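Local coordinates for protein pilotin OutS (Dickeya dadantii, PDB 3UTK) that serves as the pilot lipoprotein of a type II secretion system, interacting with the secretin OutD in the export of pectate lyases and cellulases across the outer membrane, at residues A40-Q43 with I44-A48. Residues are numbered along the deposited sequence; the frame is centred on the assembly and turned at random.
Sequences ANEQ and ISQLA
Gln-46 folds its side chain back over the carbonyl of Glu-42 one turn earlier, CG lying 2.9 Å from Glu-42 O, a tight approach. Glu-42 O also accepts the backbone bond of Gln-46 N at 3.0 Å, rather bent at 144°. With CG beside its own backbone N (chi1 -71°), the extended chain of Gln-46 passes alongside the Glu-42 carbonyl, its amide farther from that oxygen than CG is, yet the polar ends stay apart, OE1 of Glu-42 and NE2 of Gln-46 being 4.5 Å from each other. Ile-44 repeats the overlap on Ala-40: CG1 reaches 3.3 Å from Ala-40 O, and CD1 follows alongside. Leu-47 likewise sets CG 3.4 Å from Gln-43 O, which receives the Leu-47 N-H in the carbonyl plane. On the exposed side the Ser-45 N-H meets Asn-41 O nearly straight, at 174°, while a water bridges this oxygen and Ser-45 OG, 2.8 Å from the hydroxyl. The extended Gln-43 chain is buried against Trp-85; its OE1 is hydrogen-bonded to Tyr-90 OH, the Leu-47 side chain also touches Tyr-90, and Ile-44 rests on Leu-96 of helix 94-106. Successive i to i+4 backbone bonds mark the amphipathic first turns of helix 40-60 in this all-helical pilotin of nested hairpins.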
loop_
_atom_site.group_PDB
_atom_site.type_symbol
_atom_site.label_atom_id
_atom_site.label_comp_id
_atom_site.label_asym_id
_atom_site.label_seq_id
_atom_site.Cartn_x
_atom_site.Cartn_y
_atom_site.Cartn_z
ATOM N N ALA A 40 -4.844 0.746 17.213
ATOM C CA ALA A 40 -4.243 1.753 16.339
ATOM C C ALA A 40 -2.958 1.265 15.679
ATOM O O ALA A 40 -2.617 1.697 14.574
ATOM C CB ALA A 40 -3.983 3.036 17.111
ATOM N N ASN A 41 -2.246 0.376 16.366
ATOM C CA ASN A 41 -1.011 -0.189 15.834
ATOM C C ASN A 41 -1.294 -1.051 14.618
ATOM O O ASN A 41 -0.661 -0.900 13.572
ATOM C CB ASN A 41 -0.287 -1.016 16.897
ATOM C CG ASN A 41 0.104 -0.194 18.107
ATOM O OD1 ASN A 41 0.152 1.036 18.045
ATOM N ND2 ASN A 41 0.396 -0.871 19.216
ATOM N N GLU A 42 -2.246 -1.964 14.763
ATOM C CA GLU A 42 -2.635 -2.812 13.653
ATOM C C GLU A 42 -3.089 -1.962 12.472
ATOM O O GLU A 42 -2.825 -2.303 11.327
ATOM C CB GLU A 42 -3.729 -3.794 14.068
ATOM C CG GLU A 42 -3.272 -4.823 15.093
ATOM C CD GLU A 42 -4.292 -5.925 15.310
ATOM O OE1 GLU A 42 -5.309 -5.952 14.578
ATOM O OE2 GLU A 42 -4.076 -6.762 16.213
ATOM N N GLN A 43 -3.754 -0.845 12.750
ATOM C CA GLN A 43 -4.261 0.008 11.674
ATOM C C GLN A 43 -3.150 0.558 10.783
ATOM O O GLN A 43 -3.198 0.410 9.557
ATOM C CB GLN A 43 -5.120 1.147 12.240
ATOM C CG GLN A 43 -6.349 0.656 12.977
ATOM C CD GLN A 43 -7.233 1.779 13.470
ATOM O OE1 GLN A 43 -6.887 2.958 13.365
ATOM N NE2 GLN A 43 -8.388 1.417 14.017
ATOM N N ILE A 44 -2.147 1.177 11.401
ATOM C CA ILE A 44 -1.063 1.817 10.659
ATOM C C ILE A 44 -0.253 0.808 9.852
ATOM O O ILE A 44 0.080 1.048 8.689
ATOM C CB ILE A 44 -0.118 2.580 11.597
ATOM C CG1 ILE A 44 -0.912 3.566 12.457
ATOM C CG2 ILE A 44 0.958 3.294 10.794
ATOM C CD1 ILE A 44 -0.083 4.265 13.510
ATOM N N SER A 45 0.061 -0.320 10.477
ATOM C CA SER A 45 0.784 -1.397 9.811
ATOM C C SER A 45 0.025 -1.922 8.599
ATOM O O SER A 45 0.627 -2.288 7.583
ATOM C CB SER A 45 1.024 -2.545 10.785
ATOM O OG SER A 45 2.016 -2.194 11.728
ATOM N N GLN A 46 -1.297 -1.973 8.717
ATOM C CA GLN A 46 -2.128 -2.484 7.636
ATOM C C GLN A 46 -2.113 -1.546 6.436
ATOM O O GLN A 46 -1.993 -1.992 5.298
ATOM C CB GLN A 46 -3.565 -2.737 8.116
ATOM C CG GLN A 46 -3.684 -3.936 9.055
ATOM C CD GLN A 46 -5.117 -4.354 9.335
ATOM O OE1 GLN A 46 -6.070 -3.770 8.815
ATOM N NE2 GLN A 46 -5.273 -5.380 10.164
ATOM N N LEU A 47 -2.237 -0.245 6.693
ATOM C CA LEU A 47 -2.220 0.742 5.616
ATOM C C LEU A 47 -0.865 0.779 4.922
ATOM O O LEU A 47 -0.796 0.872 3.695
ATOM C CB LEU A 47 -2.570 2.131 6.147
ATOM C CG LEU A 47 -3.947 2.231 6.799
ATOM C CD1 LEU A 47 -4.177 3.640 7.341
ATOM C CD2 LEU A 47 -5.030 1.846 5.810
ATOM N N ALA A 48 0.204 0.698 5.714
ATOM C CA ALA A 48 1.559 0.765 5.183
ATOM C C ALA A 48 1.823 -0.420 4.270
ATOM O O ALA A 48 2.507 -0.293 3.254
ATOM C CB ALA A 48 2.595 0.816 6.319
HETATM O O HOH W 1 2.513 -0.116 13.518
#